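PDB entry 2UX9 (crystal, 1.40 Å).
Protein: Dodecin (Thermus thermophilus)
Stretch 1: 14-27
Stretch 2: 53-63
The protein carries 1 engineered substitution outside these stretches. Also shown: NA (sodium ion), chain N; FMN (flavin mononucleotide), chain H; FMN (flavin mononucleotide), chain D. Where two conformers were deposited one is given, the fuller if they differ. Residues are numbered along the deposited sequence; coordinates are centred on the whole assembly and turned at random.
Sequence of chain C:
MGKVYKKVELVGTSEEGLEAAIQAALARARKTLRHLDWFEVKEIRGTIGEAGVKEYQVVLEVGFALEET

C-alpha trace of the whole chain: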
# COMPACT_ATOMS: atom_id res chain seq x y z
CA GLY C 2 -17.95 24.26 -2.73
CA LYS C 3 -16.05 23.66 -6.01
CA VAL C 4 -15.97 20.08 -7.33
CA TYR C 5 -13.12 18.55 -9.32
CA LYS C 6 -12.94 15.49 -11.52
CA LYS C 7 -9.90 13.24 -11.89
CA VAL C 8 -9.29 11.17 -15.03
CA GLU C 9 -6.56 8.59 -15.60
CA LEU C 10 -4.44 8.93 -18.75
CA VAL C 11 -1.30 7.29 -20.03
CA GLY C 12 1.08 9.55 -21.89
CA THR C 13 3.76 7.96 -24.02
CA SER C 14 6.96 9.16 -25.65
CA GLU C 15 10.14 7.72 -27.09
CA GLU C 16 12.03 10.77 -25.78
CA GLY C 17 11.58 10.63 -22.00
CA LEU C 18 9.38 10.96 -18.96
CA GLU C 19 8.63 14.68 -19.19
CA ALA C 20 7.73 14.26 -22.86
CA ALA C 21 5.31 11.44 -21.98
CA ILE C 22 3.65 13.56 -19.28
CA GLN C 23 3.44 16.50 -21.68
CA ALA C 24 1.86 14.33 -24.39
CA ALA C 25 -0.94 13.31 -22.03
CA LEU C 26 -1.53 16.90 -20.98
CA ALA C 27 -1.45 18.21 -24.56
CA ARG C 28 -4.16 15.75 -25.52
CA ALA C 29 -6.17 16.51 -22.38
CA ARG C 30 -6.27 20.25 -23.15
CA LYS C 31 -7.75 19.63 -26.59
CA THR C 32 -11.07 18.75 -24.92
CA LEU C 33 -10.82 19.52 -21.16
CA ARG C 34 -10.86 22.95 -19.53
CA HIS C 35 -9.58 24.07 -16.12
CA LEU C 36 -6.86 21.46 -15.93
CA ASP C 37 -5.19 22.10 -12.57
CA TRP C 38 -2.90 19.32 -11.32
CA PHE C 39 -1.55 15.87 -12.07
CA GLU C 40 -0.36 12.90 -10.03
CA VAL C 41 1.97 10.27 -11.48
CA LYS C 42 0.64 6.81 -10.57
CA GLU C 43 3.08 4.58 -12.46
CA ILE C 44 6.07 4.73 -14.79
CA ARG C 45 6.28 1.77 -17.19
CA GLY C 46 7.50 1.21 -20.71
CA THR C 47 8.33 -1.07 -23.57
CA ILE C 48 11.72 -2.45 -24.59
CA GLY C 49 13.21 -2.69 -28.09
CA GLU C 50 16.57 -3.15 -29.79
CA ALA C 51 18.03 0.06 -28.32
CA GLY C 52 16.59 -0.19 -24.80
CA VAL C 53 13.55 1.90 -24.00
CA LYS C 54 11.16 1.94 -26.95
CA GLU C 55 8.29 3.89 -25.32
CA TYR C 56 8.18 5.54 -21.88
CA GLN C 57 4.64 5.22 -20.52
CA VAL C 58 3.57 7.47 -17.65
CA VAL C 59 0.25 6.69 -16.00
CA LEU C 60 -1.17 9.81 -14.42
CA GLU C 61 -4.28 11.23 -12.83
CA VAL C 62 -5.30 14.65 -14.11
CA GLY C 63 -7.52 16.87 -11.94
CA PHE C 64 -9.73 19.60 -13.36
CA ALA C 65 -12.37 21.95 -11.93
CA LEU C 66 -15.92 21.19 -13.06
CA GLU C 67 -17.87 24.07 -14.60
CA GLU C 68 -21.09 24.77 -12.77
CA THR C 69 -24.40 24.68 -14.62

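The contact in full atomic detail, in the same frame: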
# COMPACT_ATOMS: atom_id res chain seq x y z
N SER C 14 5.97 8.49 -24.83
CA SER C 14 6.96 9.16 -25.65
C SER C 14 8.20 8.30 -25.77
O SER C 14 8.57 7.62 -24.83
CB SER C 14 7.35 10.51 -25.06
OG SER C 14 8.33 11.12 -25.90
N GLU C 15 8.85 8.36 -26.93
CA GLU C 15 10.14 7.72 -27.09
C GLU C 15 11.25 8.55 -26.45
O GLU C 15 12.35 8.05 -26.21
CB GLU C 15 10.46 7.49 -28.57
CG GLU C 15 9.47 6.60 -29.29
CD GLU C 15 9.90 6.22 -30.69
OE1 GLU C 15 10.75 6.92 -31.27
OE2 GLU C 15 9.37 5.21 -31.23
N GLU C 16 10.97 9.83 -26.17
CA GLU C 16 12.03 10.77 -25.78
C GLU C 16 12.37 10.73 -24.29
O GLU C 16 13.53 10.83 -23.91
CB GLU C 16 11.62 12.20 -26.12
CG GLU C 16 11.25 12.49 -27.57
CD GLU C 16 10.66 13.89 -27.73
OE1 GLU C 16 11.05 14.80 -26.95
OE2 GLU C 16 9.80 14.10 -28.61
N GLY C 17 11.35 10.65 -23.44
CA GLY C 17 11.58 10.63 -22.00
C GLY C 17 10.31 10.79 -21.21
O GLY C 17 9.21 10.82 -21.76
N LEU C 18 10.48 10.94 -19.90
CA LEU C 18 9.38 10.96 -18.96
C LEU C 18 8.58 12.25 -19.04
O LEU C 18 7.35 12.23 -19.06
CB LEU C 18 9.91 10.75 -17.55
CG LEU C 18 10.60 9.41 -17.31
CD1 LEU C 18 11.25 9.39 -15.95
CD2 LEU C 18 9.60 8.27 -17.42
N GLU C 19 9.29 13.37 -19.08
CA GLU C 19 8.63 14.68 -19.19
C GLU C 19 7.84 14.75 -20.49
O GLU C 19 6.72 15.23 -20.49
CB GLU C 19 9.66 15.82 -19.14
CG GLU C 19 10.28 16.09 -17.77
CD GLU C 19 11.46 15.19 -17.43
OE1 GLU C 19 11.79 14.26 -18.19
OE2 GLU C 19 12.09 15.41 -16.38
N ALA C 20 8.42 14.25 -21.58
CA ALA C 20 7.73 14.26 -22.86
C ALA C 20 6.46 13.41 -22.80
O ALA C 20 5.45 13.78 -23.41
CB ALA C 20 8.66 13.78 -23.98
N ALA C 21 6.49 12.29 -22.09
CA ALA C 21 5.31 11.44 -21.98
C ALA C 21 4.21 12.13 -21.17
O ALA C 21 3.03 12.13 -21.55
CB ALA C 21 5.68 10.11 -21.35
N ILE C 22 4.60 12.77 -20.07
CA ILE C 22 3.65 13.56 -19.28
C ILE C 22 3.05 14.67 -20.15
O ILE C 22 1.84 14.87 -20.18
CB ILE C 22 4.33 14.15 -18.04
CG1 ILE C 22 4.71 13.02 -17.07
CG2 ILE C 22 3.41 15.16 -17.36
CD1 ILE C 22 5.67 13.44 -15.97
N GLN C 23 3.91 15.39 -20.86
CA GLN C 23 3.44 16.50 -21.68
C GLN C 23 2.51 16.04 -22.79
O GLN C 23 1.57 16.75 -23.13
CB GLN C 23 4.63 17.29 -22.26
CG GLN C 23 5.47 18.05 -21.23
CD GLN C 23 4.89 19.39 -20.83
OE1 GLN C 23 3.69 19.56 -20.71
NE2 GLN C 23 5.78 20.35 -20.58
N ALA C 24 2.75 14.86 -23.35
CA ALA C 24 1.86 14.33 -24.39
C ALA C 24 0.46 14.09 -23.83
O ALA C 24 -0.54 14.41 -24.48
CB ALA C 24 2.43 13.04 -24.98
N ALA C 25 0.37 13.54 -22.63
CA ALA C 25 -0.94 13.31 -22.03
C ALA C 25 -1.66 14.63 -21.80
O ALA C 25 -2.84 14.77 -22.10
CB ALA C 25 -0.84 12.51 -20.74
N LEU C 26 -0.94 15.61 -21.29
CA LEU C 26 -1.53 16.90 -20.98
C LEU C 26 -1.92 17.68 -22.23
O LEU C 26 -2.91 18.39 -22.22
CB LEU C 26 -0.60 17.73 -20.09
CG LEU C 26 -0.27 17.15 -18.72
CD1 LEU C 26 0.56 18.11 -17.87
CD2 LEU C 26 -1.53 16.77 -17.97
N ALA C 27 -1.12 17.56 -23.30
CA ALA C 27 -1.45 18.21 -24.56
C ALA C 27 -2.74 17.65 -25.14
O ALA C 27 -3.58 18.38 -25.66
CB ALA C 27 -0.32 18.03 -25.55
N VAL C 53 14.91 1.39 -24.08
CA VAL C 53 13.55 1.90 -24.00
C VAL C 53 13.03 2.17 -25.41
O VAL C 53 13.70 2.83 -26.22
CB VAL C 53 13.44 3.20 -23.19
CG1 VAL C 53 11.99 3.69 -23.18
CG2 VAL C 53 13.93 3.00 -21.76
N LYS C 54 11.85 1.63 -25.71
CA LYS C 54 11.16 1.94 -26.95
C LYS C 54 10.19 3.09 -26.65
O LYS C 54 10.37 4.20 -27.16
CB LYS C 54 10.46 0.69 -27.47
CG LYS C 54 9.68 0.83 -28.78
CD LYS C 54 8.98 -0.48 -29.11
CE LYS C 54 9.94 -1.59 -29.52
NZ LYS C 54 9.55 -2.92 -28.92
N GLU C 55 9.21 2.85 -25.79
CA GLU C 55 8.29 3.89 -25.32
C GLU C 55 8.32 4.01 -23.80
O GLU C 55 8.21 2.99 -23.11
CB GLU C 55 6.86 3.56 -25.73
CG GLU C 55 6.61 3.58 -27.22
CD GLU C 55 6.53 4.98 -27.79
OE1 GLU C 55 6.50 5.96 -27.02
OE2 GLU C 55 6.46 5.12 -29.04
N TYR C 56 8.48 5.22 -23.28
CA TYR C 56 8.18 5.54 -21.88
C TYR C 56 6.68 5.71 -21.79
O TYR C 56 6.07 6.32 -22.66
CB TYR C 56 8.85 6.84 -21.44
CG TYR C 56 10.36 6.78 -21.42
CD1 TYR C 56 11.04 6.27 -20.32
CD2 TYR C 56 11.11 7.20 -22.50
CE1 TYR C 56 12.40 6.20 -20.28
CE2 TYR C 56 12.50 7.13 -22.48
CZ TYR C 56 13.13 6.63 -21.36
OH TYR C 56 14.50 6.53 -21.31
N GLN C 57 6.08 5.16 -20.73
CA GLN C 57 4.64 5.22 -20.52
C GLN C 57 4.38 5.71 -19.11
O GLN C 57 4.74 5.04 -18.14
CB GLN C 57 4.03 3.84 -20.73
CG GLN C 57 4.25 3.27 -22.14
CD GLN C 57 3.88 1.81 -22.26
OE1 GLN C 57 3.91 1.09 -21.27
NE2 GLN C 57 3.53 1.36 -23.48
N VAL C 58 3.79 6.90 -18.97
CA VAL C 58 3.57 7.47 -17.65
C VAL C 58 2.07 7.50 -17.40
O VAL C 58 1.33 8.14 -18.15
CB VAL C 58 4.18 8.86 -17.55
CG1 VAL C 58 3.91 9.44 -16.17
CG2 VAL C 58 5.68 8.78 -17.82
N VAL C 59 1.64 6.78 -16.38
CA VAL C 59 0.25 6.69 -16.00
C VAL C 59 0.01 7.80 -15.01
O VAL C 59 0.69 7.87 -13.99
CB VAL C 59 -0.07 5.34 -15.35
CG1 VAL C 59 -1.58 5.26 -14.99
CG2 VAL C 59 0.37 4.18 -16.24
N LEU C 60 -0.92 8.70 -15.31
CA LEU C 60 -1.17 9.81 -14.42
C LEU C 60 -2.63 10.13 -14.27
O LEU C 60 -3.44 9.88 -15.15
CB LEU C 60 -0.36 11.05 -14.83
CG LEU C 60 -0.66 11.71 -16.17
CD1 LEU C 60 0.16 12.99 -16.37
CD2 LEU C 60 -0.42 10.77 -17.34
N GLU C 61 -2.97 10.65 -13.10
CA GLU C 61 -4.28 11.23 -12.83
C GLU C 61 -4.21 12.71 -13.13
O GLU C 61 -3.23 13.37 -12.75
CB GLU C 61 -4.65 11.05 -11.36
CG GLU C 61 -4.80 9.60 -10.91
CD GLU C 61 -6.15 9.02 -11.26
OE1 GLU C 61 -6.34 7.81 -11.05
OE2 GLU C 61 -7.03 9.76 -11.75
N VAL C 62 -5.24 13.24 -13.79
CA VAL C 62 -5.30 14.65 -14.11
C VAL C 62 -6.57 15.20 -13.46
O VAL C 62 -7.66 14.66 -13.68
CB VAL C 62 -5.31 14.84 -15.63
CG1 VAL C 62 -5.42 16.28 -15.96
CG2 VAL C 62 -4.03 14.22 -16.25
N GLY C 63 -6.41 16.23 -12.64
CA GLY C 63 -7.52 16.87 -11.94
C GLY C 63 -7.91 18.19 -12.58
O GLY C 63 -7.05 19.02 -12.89
NA NA N . 4.93 6.78 -29.45
N1 FMN H . 3.18 -3.57 -22.84
C2 FMN H . 3.29 -2.21 -22.74
O2 FMN H . 3.35 -1.56 -23.77
N3 FMN H . 3.31 -1.59 -21.51
C4 FMN H . 3.21 -2.34 -20.35
O4 FMN H . 3.62 -1.83 -19.31
C4A FMN H . 3.07 -3.71 -20.45
N5 FMN H . 2.92 -4.48 -19.31
C5A FMN H . 2.79 -5.84 -19.40
C6 FMN H . 2.66 -6.59 -18.23
C7 FMN H . 2.53 -7.97 -18.29
C7M FMN H . 2.19 -8.72 -17.04
C8 FMN H . 2.55 -8.60 -19.54
C8M FMN H . 2.51 -10.10 -19.66
C9 FMN H . 2.67 -7.86 -20.70
C9A FMN H . 2.80 -6.47 -20.64
N10 FMN H . 2.94 -5.70 -21.80
C10 FMN H . 3.05 -4.33 -21.69
C1' FMN H . 3.05 -6.34 -23.17
C2' FMN H . 4.43 -6.97 -23.39
O2' FMN H . 5.42 -5.96 -23.40
C3' FMN H . 4.53 -7.76 -24.70
O3' FMN H . 4.30 -6.90 -25.80
C4' FMN H . 3.55 -8.92 -24.75
O4' FMN H . 3.57 -9.64 -23.53
C5' FMN H . 3.89 -9.87 -25.89
O5' FMN H . 5.22 -10.32 -25.69
P FMN H . 5.86 -11.44 -26.63
O1P FMN H . 7.32 -11.55 -26.23
O2P FMN H . 5.17 -12.77 -26.41
O3P FMN H . 5.74 -11.02 -28.07
N1 FMN D . -0.17 -5.44 -22.69
C2 FMN D . -0.33 -6.66 -22.10
O2 FMN D . -0.27 -7.66 -22.80
N3 FMN D . -0.52 -6.76 -20.74
C4 FMN D . -0.55 -5.64 -19.94
O4 FMN D . -1.10 -5.72 -18.85
C4A FMN D . -0.37 -4.40 -20.54
N5 FMN D . -0.34 -3.26 -19.77
C5A FMN D . -0.17 -2.02 -20.35
C6 FMN D . -0.16 -0.89 -19.55
C7 FMN D . 0.00 0.37 -20.11
C7M FMN D . 0.20 1.55 -19.20
C8 FMN D . 0.16 0.48 -21.50
C8M FMN D . 0.25 1.83 -22.17
C9 FMN D . 0.17 -0.65 -22.30
C9A FMN D . -0.00 -1.91 -21.73
N10 FMN D . -0.02 -3.07 -22.52
C10 FMN D . -0.17 -4.30 -21.91
C1' FMN D . 0.06 -3.00 -24.03
C2' FMN D . -1.26 -2.54 -24.64
O2' FMN D . -2.27 -3.50 -24.40
C3' FMN D . -1.17 -2.31 -26.15
O3' FMN D . -0.83 -3.51 -26.81
C4' FMN D . -0.16 -1.22 -26.52
O4' FMN D . -0.32 -0.10 -25.68
C5' FMN D . -0.33 -0.78 -27.97
O5' FMN D . -1.66 -0.33 -28.12
P FMN D . -2.16 0.34 -29.49
O1P FMN D . -3.65 0.56 -29.35
O2P FMN D . -1.46 1.67 -29.70
O3P FMN D . -1.86 -0.59 -30.64
O HOH W 1 13.89 5.84 -25.96
O HOH W 2 3.15 6.91 -30.04
O HOH W 3 5.03 7.56 -27.77
O HOH W 4 6.13 7.74 -30.21

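A single residue pair ties strand to loop before a helix takes over the packing. Ser14 and Tyr56 form one antiparallel bridge, closed by two backbone hydrogen bonds: Ser14 N to Tyr56 O at 3.1 Å and Tyr56 N to Ser14 O at 2.9 Å. The chain then turns away, with Glu16 N donating to Ser14 OG at 3.0 Å, and Gly17 occupies the N-cap position, right before the helix that begins at Leu18.

Tyr56 has the largest area covered by the other stretch, 107 Å². Its ring fills the space beneath this turn: Gly17 CA lies 3.5 Å from Tyr56 CD2, Leu18 N sits over one ring face, and Leu18 CD2 reaches Tyr56 CD1 at 3.8 Å.

Beyond it, the helix crosses the strand at 55°, the axes approaching to 7.6 Å. Alternate strand residues Val58, Leu60 and Val62 point toward the helix, where Ala21 and Ala25 point back. Ala21 CB meets Val58 CG2, and Ala25 CB meets Leu60 CD2, both at 3.8 Å; these short side chains suit the close spacing. Ile22 and Leu26 extend the apolar seam, Leu26 CD2 ending 4.0 Å from Val62 CG2.

The strand's other side serves different chemistry: Gln57 points away and pairs with the FMN of chain H, its OE1 accepting from N3 of that FMN at 2.8 Å and its NE2 donating to O2 of the same FMN at 2.9 Å.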